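Side-chain contacts in folylpolyglutamate synthase protein FOLC (Mycobacterium tuberculosis, PDB 2VOS), which probably adds L-glutamate to dihydropteroate and, stepwise, to tetrahydrofolate at the expense of ATP, building dihydrofolate and folylpolyglutamates: residues T76-A79 / R80-A84; R125-E128 / P129-L133. All blocks are in the same frame, centred on the assembly; numbering follows the deposited sequence.

Contact 1 of 2, residues T76-A79 / R80-A84; sequences TSVA and RMVDA. With CO (cobalt (II) ion), chain E; ADP (adenosine-5'-diphosphate), chain B.
The first turns of helix 75-88, whose start closes the P-loop of this Mur-ligase-type nucleotide-binding domain, bring Thr76 and Arg80 alongside each other one turn apart. Their side chains point the same way, with Thr76 CG2 4.1 Å from Arg80 CD, and Arg80 N donates to Thr76 O at 2.9 Å (N-H...O angle 163°). The same i to i+4 bonding continues from Met81 N to Ser77 O, from Val82 N to Val78 O and from Asp83 N to Ala79 O.

In Thr76, a chi1 of -72° sets OG1 beside its own backbone N, which turns both polar atoms to the cobalt ion and the beta-phosphate, while the methyl, anti to N, lies alongside the Arg80 chain. Thr76 OG1 binds the cobalt ion at 2.2 Å, and Thr76 N donates to ADP O1B, itself a cobalt ligand. This is the classic P-loop division of labour, a threonine hydroxyl on the metal and helix N-terminal amides on the phosphates. Two waters, the Glu174 carboxylate and the backbone O of Ser98 complete the cobalt shell. Ser77 grips one alpha-phosphate oxygen twice: its OG donates to ADP O2A at 2.8 Å and its N to the same atom at 3.0 Å.

Farther round the helix, Val78 CG1 meets Val82 CG2 at 4.0 Å, the two side chains crossing at a slant. Ala79 and Val82 lie against strands 66-70 and 170-174, whereas Met81, a selenomethionine, runs past Ser77 O with SE 3.7 Å away and packs on helix 296-312. The Arg80 guanidinium is held by Gln487 O and Thr334, and the Asp83 carboxylate by Arg95 and Thr93.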
ATOM      1  N   THR A  76      -2.238   1.531  -0.712  1.00 24.98           N
ATOM      2  CA  THR A  76      -1.314   1.851  -1.823  1.00 24.64           C
ATOM      3  C   THR A  76      -1.957   1.519  -3.171  1.00 23.16           C
ATOM      4  O   THR A  76      -1.866   2.308  -4.126  1.00 23.85           O
ATOM      5  CB  THR A  76       0.062   1.132  -1.660  1.00 24.02           C
ATOM      6  OG1 THR A  76       0.730   1.796  -0.600  1.00 24.19           O
ATOM      7  CG2 THR A  76       0.913   1.357  -2.953  1.00 22.81           C
ATOM      8  N   SER A  77      -2.560   0.344  -3.266  1.00 24.61           N
ATOM      9  CA  SER A  77      -3.178  -0.020  -4.543  1.00 24.06           C
ATOM     10  C   SER A  77      -4.298   0.983  -4.926  1.00 24.51           C
ATOM     11  O   SER A  77      -4.434   1.392  -6.095  1.00 22.73           O
ATOM     12  CB  SER A  77      -3.787  -1.415  -4.439  1.00 24.76           C
ATOM     13  OG  SER A  77      -2.803  -2.429  -4.441  1.00 26.87           O
ATOM     14  N   VAL A  78      -5.131   1.366  -3.944  1.00 23.81           N
ATOM     15  CA  VAL A  78      -6.201   2.353  -4.204  1.00 22.74           C
ATOM     16  C   VAL A  78      -5.583   3.687  -4.591  1.00 23.41           C
ATOM     17  O   VAL A  78      -6.093   4.381  -5.499  1.00 25.74           O
ATOM     18  CB  VAL A  78      -7.172   2.542  -2.964  1.00 24.91           C
ATOM     19  CG1 VAL A  78      -8.128   3.802  -3.204  1.00 22.41           C
ATOM     20  CG2 VAL A  78      -8.030   1.253  -2.799  1.00 20.52           C
ATOM     21  N   ALA A  79      -4.492   4.091  -3.923  1.00 21.69           N
ATOM     22  CA  ALA A  79      -3.846   5.382  -4.227  1.00 21.28           C
ATOM     23  C   ALA A  79      -3.424   5.362  -5.693  1.00 21.41           C
ATOM     24  O   ALA A  79      -3.607   6.328  -6.410  1.00 21.39           O
ATOM     25  CB  ALA A  79      -2.623   5.611  -3.360  1.00 18.75           C
ATOM     26  N   ARG A  80      -2.796   4.267  -6.119  1.00 21.71           N
ATOM     27  CA  ARG A  80      -2.329   4.189  -7.523  1.00 22.15           C
ATOM     28  C   ARG A  80      -3.458   4.134  -8.565  1.00 23.18           C
ATOM     29  O   ARG A  80      -3.264   4.646  -9.675  1.00 23.38           O
ATOM     30  CB  ARG A  80      -1.416   3.005  -7.738  1.00 22.13           C
ATOM     31  CG  ARG A  80      -0.108   3.157  -6.826  1.00 21.98           C
ATOM     32  CD  ARG A  80       0.783   1.907  -7.013  1.00 23.86           C
ATOM     33  NE  ARG A  80       1.405   1.824  -8.357  1.00 23.56           N
ATOM     34  CZ  ARG A  80       2.599   2.335  -8.684  1.00 24.14           C
ATOM     35  NH1 ARG A  80       3.346   2.998  -7.803  1.00 20.88           N
ATOM     36  NH2 ARG A  80       3.062   2.197  -9.921  1.00 24.36           N
HETATM   37  N   MSE A  81      -4.595   3.521  -8.212  1.00 21.95           N
HETATM   38  CA  MSE A  81      -5.795   3.505  -9.041  1.00 23.59           C
HETATM   39  C   MSE A  81      -6.411   4.912  -9.172  1.00 23.68           C
HETATM   40  O   MSE A  81      -6.707   5.343 -10.274  1.00 25.11           O
HETATM   41  CB  MSE A  81      -6.839   2.561  -8.462  1.00 23.09           C
HETATM   42  CG  MSE A  81      -6.444   1.098  -8.759  1.00 24.95           C
HETATM   43 SE   MSE A  81      -7.556  -0.017  -7.611  1.00 28.32          SE
HETATM   44  CE  MSE A  81      -6.953  -1.753  -8.157  1.00 23.63           C
ATOM     45  N   VAL A  82      -6.582   5.609  -8.055  1.00 23.36           N
ATOM     46  CA  VAL A  82      -6.985   7.020  -8.074  1.00 24.29           C
ATOM     47  C   VAL A  82      -6.082   7.846  -8.972  1.00 25.14           C
ATOM     48  O   VAL A  82      -6.569   8.607  -9.790  1.00 26.82           O
ATOM     49  CB  VAL A  82      -6.985   7.605  -6.618  1.00 24.21           C
ATOM     50  CG1 VAL A  82      -7.122   9.133  -6.597  1.00 21.81           C
ATOM     51  CG2 VAL A  82      -8.064   6.909  -5.757  1.00 25.04           C
ATOM     52  N   ASP A  83      -4.755   7.724  -8.824  1.00 24.58           N
ATOM     53  CA  ASP A  83      -3.813   8.438  -9.674  1.00 24.33           C
ATOM     54  C   ASP A  83      -4.074   8.100 -11.163  1.00 24.46           C
ATOM     55  O   ASP A  83      -4.195   8.984 -12.064  1.00 25.00           O
ATOM     56  CB  ASP A  83      -2.382   8.023  -9.254  1.00 23.97           C
ATOM     57  CG  ASP A  83      -1.305   8.907  -9.871  1.00 28.45           C
ATOM     58  OD1 ASP A  83      -1.632   9.622 -10.859  1.00 28.51           O
ATOM     59  OD2 ASP A  83      -0.132   8.871  -9.391  1.00 27.76           O
ATOM     60  N   ALA A  84      -4.147   6.816 -11.466  1.00 24.25           N
ATOM     61  CA  ALA A  84      -4.395   6.418 -12.846  1.00 23.74           C
ATOM     62  C   ALA A  84      -5.690   7.044 -13.427  1.00 24.78           C
ATOM     63  O   ALA A  84      -5.696   7.511 -14.582  1.00 24.42           O
ATOM     64  CB  ALA A  84      -4.472   4.865 -12.955  1.00 24.14           C
TER
HETATM   65 CO    CO E1493       0.734   1.233   1.517  1.00 28.96          CO
HETATM   66  PB  ADP B1490      -1.572  -0.958   2.049  1.00 32.04           P
HETATM   67  O1B ADP B1490      -1.009   0.236   1.324  1.00 29.25           O
HETATM   68  O2B ADP B1490      -0.552  -1.666   2.896  1.00 33.59           O
HETATM   69  O3B ADP B1490      -2.888  -0.759   2.739  1.00 30.87           O
HETATM   70  PA  ADP B1490      -1.407  -2.421  -0.525  1.00 32.77           P
HETATM   71  O1A ADP B1490       0.084  -2.115  -0.520  1.00 31.51           O
HETATM   72  O2A ADP B1490      -2.334  -2.203  -1.709  1.00 26.12           O
HETATM   73  O3A ADP B1490      -2.071  -2.011   0.914  1.00 31.81           O
HETATM   74  O5' ADP B1490      -1.425  -4.036  -0.347  1.00 35.29           O
HETATM   75  C5' ADP B1490      -0.598  -4.772   0.566  1.00 33.51           C
HETATM   76  C4' ADP B1490      -1.028  -6.248   0.417  1.00 39.19           C
HETATM   77  O4' ADP B1490      -2.398  -6.387   0.886  1.00 34.70           O
HETATM   78  C3' ADP B1490      -1.141  -6.731  -1.028  1.00 41.59           C
HETATM   79  O3' ADP B1490       0.010  -7.455  -1.413  1.00 47.10           O
HETATM   80  C2' ADP B1490      -2.269  -7.719  -1.113  1.00 42.55           C
HETATM   81  O2' ADP B1490      -1.767  -8.982  -0.554  1.00 48.77           O
HETATM   82  C1' ADP B1490      -3.165  -7.240  -0.001  1.00 37.44           C
HETATM   83  N9  ADP B1490      -4.321  -6.382  -0.392  1.00 34.80           N
HETATM   84  C8  ADP B1490      -4.382  -5.219  -1.123  1.00 32.19           C
HETATM   85  N7  ADP B1490      -5.670  -4.764  -1.160  1.00 31.85           N
HETATM   86  C5  ADP B1490      -6.403  -5.586  -0.353  1.00 31.30           C
HETATM   87  C6  ADP B1490      -7.798  -5.674   0.094  1.00 33.48           C
HETATM   88  N6  ADP B1490      -8.714  -4.773  -0.320  1.00 30.42           N
HETATM   89  N1  ADP B1490      -8.112  -6.714   0.874  1.00 30.70           N
HETATM   90  C2  ADP B1490      -7.266  -7.694   1.284  1.00 31.87           C
HETATM   91  N3  ADP B1490      -5.950  -7.676   0.946  1.00 32.58           N
HETATM   92  C4  ADP B1490      -5.519  -6.659   0.130  1.00 34.00           C
HETATM   93  O   HOH W   1       0.912   0.876   3.640  1.00 32.68           O
HETATM   94  O   HOH W   2       1.771  -0.545   1.081  1.00 33.04           O

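Contact 2 of 2, residues R125-E128 / P129-L133; sequences REIE and PLVAL
A proline-containing turn in the middle of helix 117-140, with one flank buried and the other exposed, brings Ile127 against Val131 and Pro129 against the preceding turn. On the buried flank, Ile127 CD1 comes within 3.7 Å of Val131 CG2, and Ile127 CG1 lies 3.9 Å from the same methyl. The two side chains meet at an angle, so the end of the isoleucine reaches one valine branch. Ile127 has chi1 at 71°, with CG1 between its backbone N and carbonyl carbon; Val131 has CG2 beside its own N, on the side from which Ile127 approaches. Both residues lie on other parts of the fold: Ile127 on helix 151-165, and Val131, with Leu130, on Leu53 of helix 48-56.

The backbone evidence for the kink is direct. Pro129 has no N-H to give, and its CD sits 3.3 Å from Arg125 O, where a regular helix would place a bond from residue 129. Leu130 N makes no bond to Glu126 O either; it turns to Ile127 O at 2.8 Å. That bond is bent, 132° at the hydrogen, and the donor stands 37° out of the carbonyl plane. Ile127 O also accepts Val131 N, so one carbonyl oxygen serves two amides. Regular i to i+4 bonding resumes there and continues with Ala132 N to Glu128 O in a nearly straight bond. On the other flank, the extended side chain of Glu128 ends in a hydrogen bond to Tyr124, one turn back.

Loss of the bonds at the proline and the following residue, with the helix running on past them, is the signature of a proline kink in an amphipathic helix.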
ATOM      1  N   ARG A 125      16.937  19.082  -0.030  1.00 42.24           N
ATOM      2  CA  ARG A 125      17.811  20.224   0.171  1.00 43.31           C
ATOM      3  C   ARG A 125      17.012  21.503   0.274  1.00 44.55           C
ATOM      4  O   ARG A 125      17.325  22.386   1.068  1.00 44.90           O
ATOM      5  CB  ARG A 125      18.786  20.376  -0.986  1.00 43.93           C
ATOM      6  CG  ARG A 125      19.918  19.327  -1.079  1.00 48.93           C
ATOM      7  CD  ARG A 125      20.980  19.891  -2.071  1.00 58.48           C
ATOM      8  NE  ARG A 125      22.265  19.204  -1.988  1.00 65.96           N
ATOM      9  CZ  ARG A 125      23.240  19.562  -1.153  1.00 69.32           C
ATOM     10  NH1 ARG A 125      23.067  20.606  -0.331  1.00 69.64           N
ATOM     11  NH2 ARG A 125      24.386  18.878  -1.139  1.00 70.97           N
ATOM     12  N   GLU A 126      15.972  21.644  -0.539  1.00 45.25           N
ATOM     13  CA  GLU A 126      15.220  22.898  -0.494  1.00 46.15           C
ATOM     14  C   GLU A 126      14.456  23.077   0.822  1.00 45.32           C
ATOM     15  O   GLU A 126      14.415  24.196   1.335  1.00 46.02           O
ATOM     16  CB  GLU A 126      14.308  23.068  -1.702  1.00 47.38           C
ATOM     17  CG  GLU A 126      12.877  22.703  -1.471  1.00 52.59           C
ATOM     18  CD  GLU A 126      12.054  22.851  -2.773  1.00 58.11           C
ATOM     19  OE1 GLU A 126      12.502  23.574  -3.677  1.00 62.24           O
ATOM     20  OE2 GLU A 126      10.989  22.247  -2.894  1.00 57.42           O
ATOM     21  N   ILE A 127      13.880  22.007   1.399  1.00 43.54           N
ATOM     22  CA  ILE A 127      13.246  22.167   2.707  1.00 42.55           C
ATOM     23  C   ILE A 127      14.183  22.051   3.923  1.00 42.37           C
ATOM     24  O   ILE A 127      13.836  22.526   5.013  1.00 42.29           O
ATOM     25  CB  ILE A 127      12.022  21.283   2.907  1.00 42.90           C
ATOM     26  CG1 ILE A 127      12.424  19.824   3.064  1.00 42.65           C
ATOM     27  CG2 ILE A 127      10.984  21.480   1.745  1.00 39.83           C
ATOM     28  CD1 ILE A 127      11.260  18.992   3.691  1.00 41.82           C
ATOM     29  N   GLU A 128      15.387  21.521   3.735  1.00 41.52           N
ATOM     30  CA  GLU A 128      16.244  21.168   4.892  1.00 42.57           C
ATOM     31  C   GLU A 128      16.488  22.346   5.872  1.00 43.23           C
ATOM     32  O   GLU A 128      16.474  22.148   7.103  1.00 44.38           O
ATOM     33  CB  GLU A 128      17.601  20.600   4.434  1.00 42.67           C
ATOM     34  CG  GLU A 128      18.469  20.052   5.613  1.00 43.18           C
ATOM     35  CD  GLU A 128      19.848  19.576   5.147  1.00 41.81           C
ATOM     36  OE1 GLU A 128      20.555  20.393   4.558  1.00 42.30           O
ATOM     37  OE2 GLU A 128      20.224  18.402   5.379  1.00 44.52           O
ATOM     38  N   PRO A 129      16.781  23.563   5.345  1.00 42.99           N
ATOM     39  CA  PRO A 129      17.016  24.614   6.366  1.00 42.42           C
ATOM     40  C   PRO A 129      15.769  24.829   7.306  1.00 42.90           C
ATOM     41  O   PRO A 129      15.923  25.179   8.483  1.00 41.44           O
ATOM     42  CB  PRO A 129      17.330  25.886   5.539  1.00 42.24           C
ATOM     43  CG  PRO A 129      17.650  25.424   4.136  1.00 43.87           C
ATOM     44  CD  PRO A 129      17.026  24.026   3.956  1.00 42.44           C
ATOM     45  N   LEU A 130      14.549  24.611   6.793  1.00 42.78           N
ATOM     46  CA  LEU A 130      13.344  24.816   7.597  1.00 43.49           C
ATOM     47  C   LEU A 130      13.133  23.617   8.515  1.00 42.96           C
ATOM     48  O   LEU A 130      12.671  23.761   9.647  1.00 43.48           O
ATOM     49  CB  LEU A 130      12.102  25.028   6.690  1.00 43.55           C
ATOM     50  CG  LEU A 130      12.091  26.288   5.787  1.00 45.66           C
ATOM     51  CD1 LEU A 130      12.665  27.478   6.581  1.00 44.47           C
ATOM     52  CD2 LEU A 130      12.873  26.040   4.451  1.00 46.72           C
ATOM     53  N   VAL A 131      13.442  22.426   8.016  1.00 42.15           N
ATOM     54  CA  VAL A 131      13.467  21.228   8.855  1.00 43.13           C
ATOM     55  C   VAL A 131      14.469  21.383  10.007  1.00 42.89           C
ATOM     56  O   VAL A 131      14.137  21.075  11.144  1.00 44.00           O
ATOM     57  CB  VAL A 131      13.853  19.968   8.032  1.00 43.27           C
ATOM     58  CG1 VAL A 131      14.125  18.761   8.959  1.00 43.95           C
ATOM     59  CG2 VAL A 131      12.772  19.666   6.993  1.00 43.00           C
ATOM     60  N   ALA A 132      15.690  21.834   9.711  1.00 43.05           N
ATOM     61  CA  ALA A 132      16.708  22.086  10.781  1.00 42.58           C
ATOM     62  C   ALA A 132      16.160  23.054  11.839  1.00 43.69           C
ATOM     63  O   ALA A 132      16.413  22.928  13.032  1.00 41.60           O
ATOM     64  CB  ALA A 132      17.986  22.670  10.187  1.00 42.46           C
ATOM     65  N   LEU A 133      15.407  24.051  11.387  1.00 45.39           N
ATOM     66  CA  LEU A 133      14.918  25.067  12.312  1.00 46.91           C
ATOM     67  C   LEU A 133      13.871  24.461  13.240  1.00 47.12           C
ATOM     68  O   LEU A 133      13.892  24.706  14.442  1.00 47.24           O
ATOM     69  CB  LEU A 133      14.339  26.247  11.533  1.00 47.38           C
ATOM     70  CG  LEU A 133      13.903  27.454  12.360  1.00 49.48           C
ATOM     71  CD1 LEU A 133      15.085  27.997  13.210  1.00 49.91           C
ATOM     72  CD2 LEU A 133      13.365  28.541  11.416  1.00 49.04           C
TER

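In the fold
Contact 1 and contact 2 are both local, each within a single helix, and follow in series along the chain. Their centres are 30 Å apart and their nearest atoms about 19 Å, so they do not touch. The centre of contact 1 is about 9 Å from the centre of the chain, at the ADP pocket and the cobalt site of Thr76, Ser98 and Glu174; the Thr76 side chain is also about 9 Å from the magnesium ion bound by Asp200 and His354. The centre of contact 2 is about 28 Å from the chain centre, away from the annotated sites. The two helices thus differ in setting: helix 75-88 presents its start to the nucleotide, whereas helix 117-140 packs peripherally against other helices.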